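Local coordinates for tryptophan synthase alpha chain (Chlamydia trachomatis, PDB 6V82), which probably cleaves indoleglycerol phosphate to indole and glyceraldehyde 3-phosphate, as the alpha subunit of the enzyme that catalyses the last step of tryptophan biosynthesis, at residues 45-50 / 74-79; 99-104 / 120-125; 16-21 / 30-35; 41-46 / 81-86. All blocks are in the same frame, centred on the assembly; numbering follows the deposited sequence.

Contact 1. Residues 45-50 / 74-79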
loop_
_atom_site.group_PDB
_atom_site.type_symbol
_atom_site.label_atom_id
_atom_site.label_comp_id
_atom_site.label_asym_id
_atom_site.label_seq_id
_atom_site.Cartn_x
_atom_site.Cartn_y
_atom_site.Cartn_z
ATOM N N LEU A 45 -39.704 -20.487 23.515
ATOM C CA LEU A 45 -39.432 -21.072 22.214
ATOM C C LEU A 45 -38.769 -20.018 21.324
ATOM O O LEU A 45 -39.368 -18.975 21.025
ATOM C CB LEU A 45 -40.733 -21.603 21.613
ATOM C CG LEU A 45 -40.618 -22.531 20.417
ATOM C CD1 LEU A 45 -39.822 -23.787 20.773
ATOM C CD2 LEU A 45 -42.016 -22.886 19.941
ATOM N N GLY A 46 -37.523 -20.275 20.926
ATOM C CA GLY A 46 -36.790 -19.308 20.134
ATOM C C GLY A 46 -37.106 -19.391 18.654
ATOM O O GLY A 46 -36.969 -20.462 18.045
ATOM N N PHE A 47 -37.579 -18.285 18.086
ATOM C CA PHE A 47 -37.616 -18.097 16.639
ATOM C C PHE A 47 -36.180 -17.823 16.194
ATOM O O PHE A 47 -35.626 -16.761 16.528
ATOM C CB PHE A 47 -38.568 -16.945 16.271
ATOM C CG PHE A 47 -39.049 -16.952 14.828
ATOM C CD1 PHE A 47 -40.312 -16.454 14.507
ATOM C CD2 PHE A 47 -38.244 -17.421 13.797
ATOM C CE1 PHE A 47 -40.777 -16.432 13.179
ATOM C CE2 PHE A 47 -38.701 -17.409 12.465
ATOM C CZ PHE A 47 -39.973 -16.912 12.161
ATOM N N PRO A 48 -35.520 -18.756 15.515
ATOM C CA PRO A 48 -34.112 -18.549 15.178
ATOM C C PRO A 48 -33.958 -17.433 14.159
ATOM O O PRO A 48 -34.721 -17.336 13.193
ATOM C CB PRO A 48 -33.682 -19.902 14.605
ATOM C CG PRO A 48 -34.951 -20.505 14.133
ATOM C CD PRO A 48 -36.000 -20.081 15.097
ATOM N N PHE A 49 -32.962 -16.583 14.390
ATOM C CA PHE A 49 -32.696 -15.447 13.527
ATOM C C PHE A 49 -31.290 -15.585 12.967
ATOM O O PHE A 49 -30.395 -16.124 13.623
ATOM C CB PHE A 49 -32.848 -14.123 14.295
ATOM C CG PHE A 49 -32.672 -12.902 13.445
ATOM C CD1 PHE A 49 -33.349 -12.774 12.243
ATOM C CD2 PHE A 49 -31.838 -11.872 13.853
ATOM C CE1 PHE A 49 -33.182 -11.640 11.463
ATOM C CE2 PHE A 49 -31.672 -10.736 13.082
ATOM C CZ PHE A 49 -32.335 -10.621 11.887
ATOM N N SER A 50 -31.101 -15.109 11.738
ATOM C CA SER A 50 -29.805 -15.259 11.103
ATOM C C SER A 50 -28.722 -14.423 11.780
ATOM O O SER A 50 -27.531 -14.690 11.574
ATOM C CB SER A 50 -29.901 -14.876 9.629
ATOM O OG SER A 50 -30.138 -13.484 9.493
ATOM N N GLU A 74 -43.768 -20.953 8.899
ATOM C CA GLU A 74 -44.810 -21.967 8.807
ATOM C C GLU A 74 -44.513 -23.206 9.652
ATOM O O GLU A 74 -45.420 -23.712 10.325
ATOM C CB GLU A 74 -45.024 -22.370 7.343
ATOM C CG GLU A 74 -45.700 -21.301 6.478
ATOM C CD GLU A 74 -47.061 -20.853 7.015
ATOM O OE1 GLU A 74 -47.931 -21.717 7.298
ATOM O OE2 GLU A 74 -47.263 -19.629 7.156
ATOM N N THR A 75 -43.274 -23.732 9.635
ATOM C CA THR A 75 -43.015 -24.913 10.456
ATOM C C THR A 75 -42.955 -24.565 11.935
ATOM O O THR A 75 -43.141 -25.449 12.776
ATOM C CB THR A 75 -41.722 -25.632 10.057
ATOM O OG1 THR A 75 -40.591 -24.830 10.418
ATOM C CG2 THR A 75 -41.689 -25.934 8.577
ATOM N N LEU A 76 -42.700 -23.297 12.265
ATOM C CA LEU A 76 -42.828 -22.851 13.648
ATOM C C LEU A 76 -44.257 -23.052 14.153
ATOM O O LEU A 76 -44.464 -23.507 15.284
ATOM C CB LEU A 76 -42.401 -21.389 13.763
ATOM C CG LEU A 76 -42.626 -20.700 15.117
ATOM C CD1 LEU A 76 -41.716 -21.246 16.213
ATOM C CD2 LEU A 76 -42.417 -19.213 14.964
ATOM N N LEU A 77 -45.254 -22.750 13.309
ATOM C CA LEU A 77 -46.639 -23.051 13.652
ATOM C C LEU A 77 -46.848 -24.547 13.843
ATOM O O LEU A 77 -47.538 -24.961 14.782
ATOM C CB LEU A 77 -47.589 -22.509 12.580
ATOM C CG LEU A 77 -47.644 -20.981 12.468
ATOM C CD1 LEU A 77 -48.631 -20.576 11.398
ATOM C CD2 LEU A 77 -48.009 -20.347 13.799
ATOM N N GLU A 78 -46.272 -25.375 12.959
ATOM C CA GLU A 78 -46.337 -26.825 13.150
ATOM C C GLU A 78 -45.766 -27.232 14.498
ATOM O O GLU A 78 -46.312 -28.115 15.171
ATOM C CB GLU A 78 -45.545 -27.557 12.081
ATOM C CG GLU A 78 -46.105 -27.623 10.718
ATOM C CD GLU A 78 -45.264 -28.558 9.871
ATOM O OE1 GLU A 78 -45.011 -29.706 10.329
ATOM O OE2 GLU A 78 -44.827 -28.130 8.777
ATOM N N ILE A 79 -44.627 -26.637 14.873
ATOM C CA ILE A 79 -43.977 -26.980 16.131
ATOM C C ILE A 79 -44.884 -26.639 17.304
ATOM O O ILE A 79 -45.100 -27.460 18.203
ATOM C CB ILE A 79 -42.627 -26.257 16.246
ATOM C CG1 ILE A 79 -41.614 -26.894 15.306
ATOM C CG2 ILE A 79 -42.142 -26.281 17.693
ATOM C CD1 ILE A 79 -40.372 -26.093 15.171
#

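Contact 2. Residues 99-104 / 120-125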
loop_
_atom_site.group_PDB
_atom_site.type_symbol
_atom_site.label_atom_id
_atom_site.label_comp_id
_atom_site.label_asym_id
_atom_site.label_seq_id
_atom_site.Cartn_x
_atom_site.Cartn_y
_atom_site.Cartn_z
ATOM N N ASN A 99 -37.223 -8.605 13.300
ATOM C CA ASN A 99 -37.442 -8.648 11.855
ATOM C C ASN A 99 -38.285 -9.834 11.388
ATOM O O ASN A 99 -39.183 -9.625 10.553
ATOM C CB ASN A 99 -36.104 -8.608 11.118
ATOM C CG ASN A 99 -36.277 -8.236 9.668
ATOM O OD1 ASN A 99 -36.769 -7.147 9.358
ATOM N ND2 ASN A 99 -35.897 -9.138 8.762
ATOM N N PRO A 100 -38.065 -11.073 11.845
ATOM C CA PRO A 100 -38.952 -12.160 11.394
ATOM C C PRO A 100 -40.424 -11.915 11.712
ATOM O O PRO A 100 -41.291 -12.462 11.016
ATOM C CB PRO A 100 -38.401 -13.386 12.136
ATOM C CG PRO A 100 -36.964 -13.036 12.371
ATOM C CD PRO A 100 -36.995 -11.587 12.717
ATOM N N LEU A 101 -40.735 -11.120 12.742
ATOM C CA LEU A 101 -42.128 -10.782 13.008
ATOM C C LEU A 101 -42.545 -9.522 12.270
ATOM O O LEU A 101 -43.678 -9.442 11.786
ATOM C CB LEU A 101 -42.372 -10.640 14.516
ATOM C CG LEU A 101 -42.170 -11.963 15.275
ATOM C CD1 LEU A 101 -42.118 -11.785 16.784
ATOM C CD2 LEU A 101 -43.281 -12.935 14.915
ATOM N N LEU A 102 -41.635 -8.555 12.126
ATOM C CA LEU A 102 -41.933 -7.371 11.320
ATOM C C LEU A 102 -42.260 -7.734 9.874
ATOM O O LEU A 102 -43.060 -7.050 9.227
ATOM C CB LEU A 102 -40.753 -6.401 11.369
ATOM C CG LEU A 102 -40.777 -5.196 10.433
ATOM C CD1 LEU A 102 -41.904 -4.243 10.786
ATOM C CD2 LEU A 102 -39.431 -4.490 10.473
ATOM N N GLN A 103 -41.651 -8.799 9.347
ATOM C CA GLN A 103 -41.891 -9.210 7.971
ATOM C C GLN A 103 -43.169 -10.024 7.813
ATOM O O GLN A 103 -43.580 -10.279 6.677
ATOM C CB GLN A 103 -40.707 -10.025 7.446
ATOM C CG GLN A 103 -39.394 -9.299 7.472
ATOM C CD GLN A 103 -39.463 -7.985 6.731
ATOM O OE1 GLN A 103 -40.098 -7.878 5.676
ATOM N NE2 GLN A 103 -38.819 -6.971 7.281
ATOM N N ARG A 104 -43.784 -10.459 8.913
ATOM C CA ARG A 104 -45.095 -11.090 8.875
ATOM C C ARG A 104 -46.163 -10.005 9.025
ATOM O O ARG A 104 -45.868 -8.809 9.016
ATOM C CB ARG A 104 -45.200 -12.164 9.960
ATOM C CG ARG A 104 -44.113 -13.238 9.909
ATOM C CD ARG A 104 -44.463 -14.388 8.957
ATOM N NE ARG A 104 -44.752 -13.955 7.585
ATOM C CZ ARG A 104 -43.830 -13.771 6.641
ATOM N NH1 ARG A 104 -44.189 -13.381 5.428
ATOM N NH2 ARG A 104 -42.544 -13.970 6.911
ATOM N N VAL A 120 -45.092 -13.026 23.691
ATOM C CA VAL A 120 -44.062 -12.739 22.705
ATOM C C VAL A 120 -43.034 -11.831 23.353
ATOM O O VAL A 120 -43.383 -10.792 23.927
ATOM C CB VAL A 120 -44.644 -12.105 21.426
ATOM C CG1 VAL A 120 -43.525 -11.645 20.516
ATOM C CG2 VAL A 120 -45.539 -13.125 20.692
ATOM N N CYS A 121 -41.780 -12.244 23.299
ATOM C CA CYS A 121 -40.656 -11.462 23.803
ATOM C C CYS A 121 -39.783 -11.067 22.614
ATOM O O CYS A 121 -39.222 -11.933 21.929
ATOM C CB CYS A 121 -39.859 -12.267 24.828
ATOM S SG CYS A 121 -38.473 -11.364 25.554
ATOM N N VAL A 122 -39.703 -9.771 22.336
ATOM C CA VAL A 122 -38.917 -9.281 21.213
ATOM C C VAL A 122 -37.696 -8.574 21.790
ATOM O O VAL A 122 -37.810 -7.479 22.365
ATOM C CB VAL A 122 -39.731 -8.368 20.292
ATOM C CG1 VAL A 122 -38.937 -8.087 19.028
ATOM C CG2 VAL A 122 -41.018 -9.047 19.927
ATOM N N ILE A 123 -36.524 -9.207 21.621
ATOM C CA ILE A 123 -35.339 -8.834 22.399
ATOM C C ILE A 123 -34.738 -7.520 21.912
ATOM O O ILE A 123 -34.097 -6.804 22.692
ATOM C CB ILE A 123 -34.301 -9.976 22.382
ATOM C CG1 ILE A 123 -33.200 -9.721 23.416
ATOM C CG2 ILE A 123 -33.692 -10.141 21.007
ATOM C CD1 ILE A 123 -33.666 -9.834 24.854
ATOM N N ASP A 124 -34.945 -7.160 20.641
ATOM C CA ASP A 124 -34.387 -5.932 20.081
ATOM C C ASP A 124 -35.460 -4.909 19.717
ATOM O O ASP A 124 -35.197 -4.010 18.910
ATOM C CB ASP A 124 -33.509 -6.235 18.857
ATOM C CG ASP A 124 -34.278 -6.926 17.733
ATOM O OD1 ASP A 124 -35.307 -7.597 18.021
ATOM O OD2 ASP A 124 -33.857 -6.795 16.560
ATOM N N LEU A 125 -36.660 -5.014 20.296
ATOM C CA LEU A 125 -37.698 -3.994 20.136
ATOM C C LEU A 125 -38.013 -3.393 21.496
ATOM O O LEU A 125 -38.887 -3.896 22.217
ATOM C CB LEU A 125 -38.962 -4.570 19.502
ATOM C CG LEU A 125 -40.065 -3.541 19.226
ATOM C CD1 LEU A 125 -39.633 -2.539 18.172
ATOM C CD2 LEU A 125 -41.347 -4.235 18.820
HETATM O O HOH W 1 -34.404 -7.758 14.042
#

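Contact 3. Residues 16-21 / 30-35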
loop_
_atom_site.group_PDB
_atom_site.type_symbol
_atom_site.label_atom_id
_atom_site.label_comp_id
_atom_site.label_asym_id
_atom_site.label_seq_id
_atom_site.Cartn_x
_atom_site.Cartn_y
_atom_site.Cartn_z
ATOM N N GLY A 16 -37.830 -22.736 30.537
ATOM C CA GLY A 16 -36.851 -23.467 29.758
ATOM C C GLY A 16 -36.808 -23.003 28.317
ATOM O O GLY A 16 -37.852 -22.905 27.661
ATOM N N TYR A 17 -35.609 -22.703 27.820
ATOM C CA TYR A 17 -35.428 -22.236 26.452
ATOM C C TYR A 17 -35.132 -23.394 25.510
ATOM O O TYR A 17 -34.335 -24.280 25.831
ATOM C CB TYR A 17 -34.280 -21.230 26.352
ATOM C CG TYR A 17 -34.036 -20.819 24.920
ATOM C CD1 TYR A 17 -34.813 -19.837 24.323
ATOM C CD2 TYR A 17 -33.049 -21.435 24.152
ATOM C CE1 TYR A 17 -34.604 -19.472 23.008
ATOM C CE2 TYR A 17 -32.835 -21.076 22.845
ATOM C CZ TYR A 17 -33.614 -20.097 22.271
ATOM O OH TYR A 17 -33.410 -19.738 20.952
ATOM N N LEU A 18 -35.757 -23.356 24.336
ATOM C CA LEU A 18 -35.400 -24.208 23.209
ATOM C C LEU A 18 -35.451 -23.394 21.924
ATOM O O LEU A 18 -36.314 -22.525 21.758
ATOM C CB LEU A 18 -36.342 -25.403 23.040
ATOM C CG LEU A 18 -36.277 -26.545 24.032
ATOM C CD1 LEU A 18 -37.362 -27.565 23.679
ATOM C CD2 LEU A 18 -34.901 -27.171 24.010
ATOM N N THR A 19 -34.553 -23.708 20.995
ATOM C CA THR A 19 -34.593 -23.113 19.664
ATOM C C THR A 19 -35.544 -23.918 18.781
ATOM O O THR A 19 -35.274 -25.082 18.466
ATOM C CB THR A 19 -33.208 -23.068 19.039
ATOM O OG1 THR A 19 -32.327 -22.285 19.861
ATOM C CG2 THR A 19 -33.296 -22.464 17.646
ATOM N N ALA A 20 -36.649 -23.295 18.375
ATOM C CA ALA A 20 -37.553 -23.927 17.424
ATOM C C ALA A 20 -36.800 -24.354 16.169
ATOM O O ALA A 20 -36.100 -23.550 15.547
ATOM C CB ALA A 20 -38.685 -22.964 17.054
ATOM N N GLY A 21 -36.944 -25.624 15.796
ATOM C CA GLY A 21 -36.389 -26.119 14.559
ATOM C C GLY A 21 -34.964 -26.627 14.645
ATOM O O GLY A 21 -34.465 -27.195 13.664
ATOM N N GLU A 30 -40.441 -33.153 20.342
ATOM C CA GLU A 30 -39.988 -34.142 21.318
ATOM C C GLU A 30 -39.247 -33.483 22.473
ATOM O O GLU A 30 -39.493 -33.810 23.636
ATOM C CB GLU A 30 -39.098 -35.188 20.647
ATOM C CG GLU A 30 -39.874 -36.178 19.829
ATOM C CD GLU A 30 -41.168 -36.588 20.513
ATOM O OE1 GLU A 30 -42.253 -36.224 20.002
ATOM O OE2 GLU A 30 -41.096 -37.260 21.570
ATOM N N ALA A 31 -38.338 -32.543 22.175
ATOM C CA ALA A 31 -37.583 -31.904 23.249
ATOM C C ALA A 31 -38.514 -31.135 24.184
ATOM O O ALA A 31 -38.377 -31.214 25.414
ATOM C CB ALA A 31 -36.494 -30.991 22.677
ATOM N N ALA A 32 -39.499 -30.427 23.615
ATOM C CA ALA A 32 -40.467 -29.701 24.429
ATOM C C ALA A 32 -41.243 -30.641 25.346
ATOM O O ALA A 32 -41.420 -30.346 26.535
ATOM C CB ALA A 32 -41.412 -28.912 23.528
ATOM N N LYS A 33 -41.708 -31.784 24.820
ATOM C CA LYS A 33 -42.343 -32.775 25.685
ATOM C C LYS A 33 -41.415 -33.179 26.823
ATOM O O LYS A 33 -41.842 -33.281 27.977
ATOM C CB LYS A 33 -42.745 -34.021 24.893
ATOM C CG LYS A 33 -43.941 -33.871 23.975
ATOM C CD LYS A 33 -44.294 -35.221 23.351
ATOM C CE LYS A 33 -44.898 -35.059 21.949
ATOM N NZ LYS A 33 -45.325 -36.368 21.354
ATOM N N ALA A 34 -40.138 -33.412 26.507
ATOM C CA ALA A 34 -39.190 -33.886 27.509
ATOM C C ALA A 34 -39.002 -32.859 28.618
ATOM O O ALA A 34 -38.866 -33.224 29.797
ATOM C CB ALA A 34 -37.855 -34.219 26.840
ATOM N N LEU A 35 -39.004 -31.569 28.266
ATOM C CA LEU A 35 -38.817 -30.534 29.281
ATOM C C LEU A 35 -40.051 -30.408 30.161
ATOM O O LEU A 35 -39.943 -30.197 31.375
ATOM C CB LEU A 35 -38.493 -29.184 28.626
ATOM C CG LEU A 35 -37.133 -29.057 27.940
ATOM C CD1 LEU A 35 -36.876 -27.625 27.582
ATOM C CD2 LEU A 35 -36.053 -29.608 28.852
#

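Contact 4. Residues 41-46 / 81-86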
loop_
_atom_site.group_PDB
_atom_site.type_symbol
_atom_site.label_atom_id
_atom_site.label_comp_id
_atom_site.label_asym_id
_atom_site.label_seq_id
_atom_site.Cartn_x
_atom_site.Cartn_y
_atom_site.Cartn_z
ATOM N N ASP A 41 -42.019 -25.210 33.730
ATOM C CA ASP A 41 -43.357 -24.634 33.852
ATOM C C ASP A 41 -43.734 -23.741 32.682
ATOM O O ASP A 41 -44.926 -23.562 32.395
ATOM C CB ASP A 41 -43.478 -23.822 35.144
ATOM C CG ASP A 41 -43.140 -24.635 36.386
ATOM O OD1 ASP A 41 -42.107 -24.338 37.027
ATOM O OD2 ASP A 41 -43.912 -25.565 36.724
ATOM N N ILE A 42 -42.751 -23.167 32.008
ATOM C CA ILE A 42 -42.983 -22.251 30.907
ATOM C C ILE A 42 -41.939 -22.546 29.850
ATOM O O ILE A 42 -40.742 -22.561 30.150
ATOM C CB ILE A 42 -42.878 -20.783 31.363
ATOM C CG1 ILE A 42 -43.977 -20.450 32.368
ATOM C CG2 ILE A 42 -42.905 -19.856 30.156
ATOM C CD1 ILE A 42 -43.834 -19.087 33.003
ATOM N N LEU A 43 -42.375 -22.787 28.625
ATOM C CA LEU A 43 -41.449 -22.966 27.518
ATOM C C LEU A 43 -41.168 -21.623 26.859
ATOM O O LEU A 43 -42.096 -20.875 26.544
ATOM C CB LEU A 43 -42.003 -23.945 26.487
ATOM C CG LEU A 43 -41.884 -25.382 26.953
ATOM C CD1 LEU A 43 -42.368 -26.327 25.882
ATOM C CD2 LEU A 43 -40.441 -25.679 27.354
ATOM N N GLU A 44 -39.888 -21.311 26.670
ATOM C CA GLU A 44 -39.483 -20.153 25.886
ATOM C C GLU A 44 -38.940 -20.688 24.580
ATOM O O GLU A 44 -37.855 -21.277 24.547
ATOM C CB GLU A 44 -38.456 -19.285 26.598
ATOM C CG GLU A 44 -38.141 -18.007 25.814
ATOM C CD GLU A 44 -37.693 -16.853 26.709
ATOM O OE1 GLU A 44 -36.519 -16.419 26.591
ATOM O OE2 GLU A 44 -38.519 -16.387 27.533
ATOM N N LEU A 45 -39.704 -20.487 23.515
ATOM C CA LEU A 45 -39.432 -21.072 22.214
ATOM C C LEU A 45 -38.769 -20.018 21.324
ATOM O O LEU A 45 -39.368 -18.975 21.025
ATOM C CB LEU A 45 -40.733 -21.603 21.613
ATOM C CG LEU A 45 -40.618 -22.531 20.417
ATOM C CD1 LEU A 45 -39.822 -23.787 20.773
ATOM C CD2 LEU A 45 -42.016 -22.886 19.941
ATOM N N GLY A 46 -37.523 -20.275 20.926
ATOM C CA GLY A 46 -36.790 -19.308 20.134
ATOM C C GLY A 46 -37.106 -19.391 18.654
ATOM O O GLY A 46 -36.969 -20.462 18.045
ATOM N N GLU A 81 -48.086 -26.221 17.287
ATOM C CA GLU A 81 -49.246 -27.108 17.287
ATOM C C GLU A 81 -48.887 -28.512 17.763
ATOM O O GLU A 81 -49.706 -29.166 18.412
ATOM C CB GLU A 81 -49.881 -27.144 15.900
ATOM C CG GLU A 81 -50.549 -25.825 15.536
ATOM C CD GLU A 81 -50.910 -25.731 14.067
ATOM O OE1 GLU A 81 -50.893 -26.782 13.401
ATOM O OE2 GLU A 81 -51.200 -24.610 13.581
ATOM N N GLY A 82 -47.669 -28.981 17.474
ATOM C CA GLY A 82 -47.248 -30.276 17.982
ATOM C C GLY A 82 -47.087 -30.293 19.491
ATOM O O GLY A 82 -47.391 -31.296 20.144
ATOM N N ILE A 83 -46.609 -29.182 20.066
ATOM C CA ILE A 83 -46.528 -29.059 21.521
ATOM C C ILE A 83 -47.922 -29.027 22.135
ATOM O O ILE A 83 -48.184 -29.685 23.151
ATOM C CB ILE A 83 -45.723 -27.802 21.908
ATOM C CG1 ILE A 83 -44.265 -27.947 21.474
ATOM C CG2 ILE A 83 -45.838 -27.528 23.397
ATOM C CD1 ILE A 83 -43.506 -26.648 21.524
ATOM N N ARG A 84 -48.840 -28.261 21.533
ATOM C CA ARG A 84 -50.188 -28.151 22.091
ATOM C C ARG A 84 -50.992 -29.430 21.932
ATOM O O ARG A 84 -51.945 -29.637 22.684
ATOM C CB ARG A 84 -50.948 -26.984 21.461
ATOM C CG ARG A 84 -50.608 -25.636 22.078
ATOM C CD ARG A 84 -51.294 -25.449 23.418
ATOM N NE ARG A 84 -50.892 -24.186 24.039
ATOM C CZ ARG A 84 -49.992 -24.065 25.017
ATOM N NH1 ARG A 84 -49.389 -25.134 25.533
ATOM N NH2 ARG A 84 -49.711 -22.862 25.493
ATOM N N ALA A 85 -50.631 -30.294 20.981
ATOM C CA ALA A 85 -51.233 -31.619 20.911
ATOM C C ALA A 85 -50.768 -32.525 22.043
ATOM O O ALA A 85 -51.347 -33.599 22.240
ATOM C CB ALA A 85 -50.920 -32.265 19.566
ATOM N N PHE A 86 -49.735 -32.119 22.778
ATOM C CA PHE A 86 -49.267 -32.834 23.953
ATOM C C PHE A 86 -49.785 -32.210 25.245
ATOM O O PHE A 86 -50.252 -32.919 26.139
ATOM C CB PHE A 86 -47.731 -32.870 23.961
ATOM C CG PHE A 86 -47.155 -33.498 25.189
ATOM C CD1 PHE A 86 -47.316 -34.858 25.426
ATOM C CD2 PHE A 86 -46.469 -32.732 26.115
ATOM C CE1 PHE A 86 -46.794 -35.452 26.571
ATOM C CE2 PHE A 86 -45.928 -33.316 27.262
ATOM C CZ PHE A 86 -46.093 -34.678 27.492
#

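Contact 1. Residues 45-50 / 74-79
Leu76 reaches from helix 73-84 into the angle between Leu45 and Phe47, and its two methyl branches divide the work. Its CB points at the segment 45-50 but, like CG, stays back from it; CG stands anti to the backbone N (chi1 173°), and contact is left to the tips. CD1 slides alongside Leu45, whose side chain runs the opposite way, and meets CD2 of Leu45 at 4.1 Å. CD2 goes to the phenyl ring: Leu76 CD2 lies 3.5 Å from Phe47 CD1 and 3.7 Å from Phe47 CE1, coming in obliquely, with the two side chains at about a right angle. This is the strand-to-outer-helix packing of a TIM barrel, made where strand 42-46 gives way to its C-terminal loop. One turn along the helix, Ile79 adds its CG2, 4.1 Å from the same Leu45 CD2, so that this methyl is shared by two helix residues. No hydrogen bond crosses the contact, and all four residues are buried. Ala20 touches both Leu45 and Leu76, while Tyr108 of helix 106-115 lies against Leu76. Farther along the loop, Pro48 O and Ser50 are hydrogen-bonded to another protein chain of the assembly.

Contact 2. Residues 99-104 / 120-125
Leu101 and Val120 make the closer of two apolar touches between the short helix 98-102 and strand 119-122. Leu101 sends CD1 past Val120 in the opposite direction, passing Val120 CG1 at 4.0 Å; the same methyl lies 4.3 Å from Val122 CG2. With CG beside its own backbone N (chi1 -65°), Leu101 thus lays one branch across two residues that face the same side of the strand. Phe137 of helix 136-144 touches both Leu101 and Val122.

The polar link is indirect. A water accepts from Asn99 N at 3.0 Å and donates to Asp124 OD2 at 2.8 Å, bridging the first turn of the helix to the loop after the strand. The other carboxylate oxygen, OD1, takes a weak bond from Tyr98 N, and this nearness to a helix start may favour its negative charge.

Within 99-104, Gln103 NE2 donates to Asn99 OD1 at 2.9 Å from above the carbonyl plane, 38° out of it. Both amides also bond backbone atoms of another protein chain, which places them at a subunit interface. Apolar packing along the strand, then a bridging water and an acid where it passes into its loop: this is the C-terminal rim of a TIM barrel.

Contact 3. Residues 16-21 / 30-35
Leu18 and Leu35 meet end-on, one from strand 13-19 and the other from helix 25-37. Leu35 CD1 comes to 3.8 Å from Leu18 CG and sits near both of that leucine's methyl groups. Each side chain carries CG beside its own backbone N, chi1 being -72° for Leu18, which aims the branched end of the strand residue at the helix surface. There Leu18 CD1 settles over the backbone between two small residues, 3.7 Å from Ala31 CB and 3.6 Å from Ala32 N. The alanines thereby let the leucine come close to the helix itself, whose axis lies 9.7 Å from that of the strand and runs nearly antiparallel to it (172°), as in the first beta-alpha-beta unit of a TIM barrel. At Gly16 a CB would point at the helix and come tight against Leu35 CD1, so the lack of a side chain suits the close approach of Leu35.

Tyr17 points the other way, into the barrel, where its ring packs on Glu44, a predicted proton acceptor. Its OH pairs with Thr19 OG1 at 3.0 Å and also with His63, while Thr19 OG1 reaches Ser62 as well. The strand therefore has two chemistries: hydrogen-bonded hydroxyl groups on the inner side, and toward the helix, between 16-21 and 30-35, aliphatic packing without a hydrogen bond.

Contact 4. Residues 41-46 / 81-86
Leu43, with CG beside its backbone N (chi1 -76°), and Leu45, with CG anti to it (chi1 -166°), both turn methyl groups to Ile83. In this TIM barrel they stand on strand 42-46, facing the outer helix 73-84, and the backbones are well apart: the closest CA atoms, those of Leu43 and Ile83, are 9.9 Å from each other. Side chains span the distance. Ile83 uses separate branches for the two leucines. Its CG2 approaches Leu43 CD1 at 4.4 Å, whereas the longer arm ends in CD1 at 4.3 Å from Leu45 CD2. Ile83 is thus set across the two strand residues, touching each with a methyl in loose van der Waals contact. No polar bond joins the segments here, and the three residues are buried.

Ala32 of helix 25-37 touches both Leu43 and Ile83, so a second helix closes on the same spot. Between the two leucines, Glu44 projects to the inside of the barrel. It is a predicted proton acceptor, and it is held from both oxygens: OE1 by a salt bridge to Arg205 and OE2 by a hydrogen bond with Tyr173 OH. On the helix side, Arg84, the residue after Ile83, has its NH1 hydrogen-bonded to two carbonyl oxygens, Asn87 O and Val90 O, and Phe86 N bonds to Ile83 O at 2.9 Å.

All four contacts pack helices on one parallel sheet, that of the TIM barrel. Along the chain contact 3 closes first, contacts 1 and 4 then start from the same strand 42-46, and contact 2 comes last. Contacts 1 and 4 share Leu45 and Gly46 and use successive parts of helix 73-84, their centres about 11 Å apart. Centre to centre, contact 3 is about 7 Å from contact 4 and about 20 Å from contact 2, which touches contact 1 through Phe47 and Phe49 against Pro100. Contacts 1, 3 and 4 pack helices 25-37 and 73-84 against strands 13-19 and 42-46, the latter bearing Glu44, a predicted proton acceptor; contacts 1 and 2 each reach a chain of another protein.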